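Local coordinates for protein ribonucleoside-diphosphate reductase, alpha chain (Actinobacillus ureae ATCC 25976, PDB 6DQX) that probably reduces ribonucleoside diphosphates to deoxyribonucleotides as the catalytic alpha subunit of a class Id ribonucleotide reductase, at residues Thr409-Lys418 with Tyr515-Asn523. Sequence-based numbering, arbitrary orientation.
Sequences TTLMSIAPTK and YIDQGQSIN
The carboxylate of Asp517 accepts two consecutive backbone N-H groups of the facing chain. OD1 takes the amide of Met412 through its syn lone pair in a nearly straight bond, N to OD1 2.9 Å. OD2 is met on its syn side by Leu411 N, also at 2.9 Å and 17° out of the carboxylate plane; a weak second bond runs from Leu411 N to OD1. With CG set between its own N and carbonyl carbon (chi1 54°), the short side chain turns its oxygens onto these amides. Water 1 donates to both OD2 and Thr409 O.

Beyond the carboxylate the two backbones run parallel and bond directly. Gln518 N reaches Met412 O at 3.1 Å. Ile414 bonds to the residues flanking Gln520, donating from N to Gly519 O and accepting at O from Ser521 N, a single parallel bridge whose second bond is almost straight at 178°.

Ile516 and Ile414 meet at about a right angle, CD1 of the first 3.8 Å from CG1 of the second, and the aliphatic part of Gln520 lies alongside Ile414, pointing the same way. Met412 extends from this apolar patch to Leu380 and Thr384 of helix 367-395. Gln518 crosses Thr410, its CG 3.7 Å from Thr410 CB, and its OE1 goes on to accept from Met279 N. At the far end, Pro416 CD rests 3.4 Å from Ser521 OG, which bonds to Cys275 O, and water 2 joins Lys418 NZ to Asn523 ND2; Lys418 NZ also forms a salt bridge with Glu432, and Asn523 ND2 a hydrogen bond to it.

Within the barrel domain family region, two irregular loops are thus joined by a single parallel bridge, the further Gln518-Met412 backbone bond and an aspartate whose carboxylate takes two successive amides; the converging N-H groups would be expected to favour its ionised form.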
loop_
_atom_site.group_PDB
_atom_site.type_symbol
_atom_site.label_atom_id
_atom_site.label_comp_id
_atom_site.label_asym_id
_atom_site.label_seq_id
_atom_site.Cartn_x
_atom_site.Cartn_y
_atom_site.Cartn_z
ATOM N N THR A 409 11.056 -23.992 -18.477
ATOM C CA THR A 409 9.884 -23.861 -19.344
ATOM C C THR A 409 10.185 -22.987 -20.549
ATOM O O THR A 409 9.728 -23.277 -21.678
ATOM C CB THR A 409 8.646 -23.306 -18.613
ATOM O OG1 THR A 409 8.988 -22.075 -17.979
ATOM C CG2 THR A 409 8.117 -24.308 -17.610
ATOM N N THR A 410 10.979 -21.942 -20.298
ATOM C CA THR A 410 11.479 -21.041 -21.310
ATOM C C THR A 410 12.980 -20.856 -21.121
ATOM O O THR A 410 13.498 -20.974 -20.010
ATOM C CB THR A 410 10.792 -19.644 -21.221
ATOM O OG1 THR A 410 11.147 -19.010 -19.978
ATOM C CG2 THR A 410 9.280 -19.812 -21.359
ATOM N N LEU A 411 13.664 -20.555 -22.216
ATOM C CA LEU A 411 15.096 -20.357 -22.261
ATOM C C LEU A 411 15.550 -18.956 -22.696
ATOM O O LEU A 411 16.603 -18.506 -22.219
ATOM C CB LEU A 411 15.735 -21.380 -23.211
ATOM C CG LEU A 411 15.969 -22.799 -22.659
ATOM C CD1 LEU A 411 16.809 -22.746 -21.375
ATOM C CD2 LEU A 411 14.680 -23.544 -22.432
ATOM N N MET A 412 14.804 -18.282 -23.565
ATOM C CA MET A 412 15.300 -17.045 -24.203
ATOM C C MET A 412 14.369 -15.861 -24.175
ATOM O O MET A 412 13.174 -15.999 -24.384
ATOM C CB MET A 412 15.705 -17.318 -25.673
ATOM C CG MET A 412 16.951 -18.177 -25.794
ATOM S SD MET A 412 17.365 -18.567 -27.507
ATOM C CE MET A 412 17.857 -16.904 -27.963
ATOM N N SER A 413 14.952 -14.687 -23.972
ATOM C CA SER A 413 14.207 -13.438 -23.992
ATOM C C SER A 413 15.185 -12.335 -24.294
ATOM O O SER A 413 16.327 -12.363 -23.801
ATOM C CB SER A 413 13.539 -13.188 -22.619
ATOM O OG SER A 413 14.500 -13.001 -21.610
ATOM N N ILE A 414 14.750 -11.313 -25.015
ATOM C CA ILE A 414 15.684 -10.245 -25.403
ATOM C C ILE A 414 15.395 -8.958 -24.639
ATOM O O ILE A 414 14.658 -8.086 -25.091
ATOM C CB ILE A 414 15.705 -10.016 -26.946
ATOM C CG1 ILE A 414 15.835 -11.337 -27.697
ATOM C CG2 ILE A 414 16.782 -9.007 -27.332
ATOM C CD1 ILE A 414 17.016 -12.193 -27.304
ATOM N N ALA A 415 15.980 -8.879 -23.454
ATOM C CA ALA A 415 15.877 -7.693 -22.608
ATOM C C ALA A 415 16.708 -6.493 -23.115
ATOM O O ALA A 415 17.647 -6.650 -23.905
ATOM C CB ALA A 415 16.308 -8.051 -21.202
ATOM N N PRO A 416 16.402 -5.284 -22.609
ATOM C CA PRO A 416 17.258 -4.137 -22.891
ATOM C C PRO A 416 18.592 -4.329 -22.171
ATOM O O PRO A 416 18.649 -5.025 -21.158
ATOM C CB PRO A 416 16.481 -2.957 -22.267
ATOM C CG PRO A 416 15.108 -3.479 -22.006
ATOM C CD PRO A 416 15.312 -4.915 -21.679
ATOM N N THR A 417 19.672 -3.790 -22.697
ATOM C CA THR A 417 20.997 -4.053 -22.092
ATOM C C THR A 417 21.854 -2.780 -22.043
ATOM O O THR A 417 23.064 -2.854 -22.224
ATOM C CB THR A 417 21.792 -5.161 -22.844
ATOM O OG1 THR A 417 22.139 -4.697 -24.137
ATOM C CG2 THR A 417 21.042 -6.457 -22.955
ATOM N N LYS A 418 21.257 -1.622 -21.759
ATOM C CA LYS A 418 22.012 -0.360 -21.902
ATOM C C LYS A 418 23.257 -0.326 -20.994
ATOM O O LYS A 418 24.363 -0.093 -21.468
ATOM C CB LYS A 418 21.120 0.865 -21.665
ATOM C CG LYS A 418 19.977 1.022 -22.668
ATOM C CD LYS A 418 20.428 1.393 -24.073
ATOM C CE LYS A 418 19.327 1.165 -25.115
ATOM N NZ LYS A 418 18.181 2.112 -25.050
ATOM N N TYR A 515 12.427 -18.174 -33.121
ATOM C CA TYR A 515 13.470 -18.838 -32.357
ATOM C C TYR A 515 13.537 -18.461 -30.875
ATOM O O TYR A 515 14.446 -18.908 -30.181
ATOM C CB TYR A 515 14.817 -18.486 -32.967
ATOM C CG TYR A 515 14.909 -18.876 -34.407
ATOM C CD1 TYR A 515 14.810 -20.203 -34.767
ATOM C CD2 TYR A 515 15.082 -17.926 -35.406
ATOM C CE1 TYR A 515 14.887 -20.593 -36.112
ATOM C CE2 TYR A 515 15.140 -18.306 -36.756
ATOM C CZ TYR A 515 15.075 -19.636 -37.080
ATOM O OH TYR A 515 15.140 -20.035 -38.408
ATOM N N ILE A 516 12.591 -17.648 -30.406
ATOM C CA ILE A 516 12.641 -17.068 -29.041
ATOM C C ILE A 516 11.340 -17.442 -28.355
ATOM O O ILE A 516 10.243 -17.056 -28.792
ATOM C CB ILE A 516 12.801 -15.528 -29.103
ATOM C CG1 ILE A 516 14.158 -15.141 -29.707
ATOM C CG2 ILE A 516 12.663 -14.907 -27.699
ATOM C CD1 ILE A 516 14.237 -13.691 -30.154
ATOM N N ASP A 517 11.449 -18.231 -27.294
ATOM C CA ASP A 517 10.250 -18.701 -26.609
ATOM C C ASP A 517 9.554 -17.650 -25.706
ATOM O O ASP A 517 8.360 -17.790 -25.440
ATOM C CB ASP A 517 10.473 -20.080 -25.922
ATOM C CG ASP A 517 11.675 -20.110 -24.987
ATOM O OD1 ASP A 517 12.242 -19.038 -24.683
ATOM O OD2 ASP A 517 12.049 -21.229 -24.526
ATOM N N GLN A 518 10.272 -16.630 -25.256
ATOM C CA GLN A 518 9.646 -15.468 -24.632
ATOM C C GLN A 518 9.549 -14.350 -25.675
ATOM O O GLN A 518 9.097 -14.590 -26.821
ATOM C CB GLN A 518 10.366 -15.068 -23.347
ATOM C CG GLN A 518 10.472 -16.164 -22.281
ATOM C CD GLN A 518 10.643 -15.572 -20.887
ATOM O OE1 GLN A 518 9.780 -14.825 -20.413
ATOM N NE2 GLN A 518 11.771 -15.842 -20.257
ATOM N N GLY A 519 9.930 -13.139 -25.304
ATOM C CA GLY A 519 9.737 -11.983 -26.179
ATOM C C GLY A 519 10.955 -11.141 -26.350
ATOM O O GLY A 519 12.108 -11.562 -26.064
ATOM N N GLN A 520 10.719 -9.922 -26.841
ATOM C CA GLN A 520 11.782 -9.032 -27.172
ATOM C C GLN A 520 11.401 -7.581 -26.858
ATOM O O GLN A 520 10.329 -7.150 -27.246
ATOM C CB GLN A 520 12.102 -9.095 -28.696
ATOM C CG GLN A 520 12.397 -10.463 -29.253
ATOM C CD GLN A 520 12.550 -10.374 -30.763
ATOM O OE1 GLN A 520 13.447 -9.663 -31.252
ATOM N NE2 GLN A 520 11.647 -11.007 -31.502
ATOM N N SER A 521 12.277 -6.862 -26.153
ATOM C CA SER A 521 12.055 -5.426 -25.879
ATOM C C SER A 521 12.450 -4.625 -27.086
ATOM O O SER A 521 13.637 -4.465 -27.354
ATOM C CB SER A 521 12.871 -4.955 -24.668
ATOM O OG SER A 521 12.616 -5.823 -23.593
ATOM N N ILE A 522 11.460 -4.157 -27.819
ATOM C CA ILE A 522 11.676 -3.500 -29.071
ATOM C C ILE A 522 11.232 -2.049 -28.969
ATOM O O ILE A 522 10.026 -1.751 -28.883
ATOM C CB ILE A 522 10.955 -4.233 -30.210
ATOM C CG1 ILE A 522 11.510 -5.661 -30.329
ATOM C CG2 ILE A 522 11.017 -3.420 -31.512
ATOM C CD1 ILE A 522 12.959 -5.790 -30.818
ATOM N N ASN A 523 12.231 -1.189 -29.028
ATOM C CA ASN A 523 12.049 0.269 -29.153
ATOM C C ASN A 523 12.060 0.678 -30.616
ATOM O O ASN A 523 12.674 0.022 -31.448
ATOM C CB ASN A 523 13.181 1.005 -28.420
ATOM C CG ASN A 523 13.141 0.803 -26.910
ATOM O OD1 ASN A 523 12.072 0.836 -26.319
ATOM N ND2 ASN A 523 14.309 0.613 -26.287
HETATM O O HOH W 1 10.231 -23.073 -24.419
HETATM O O HOH W 2 15.842 0.544 -23.431
#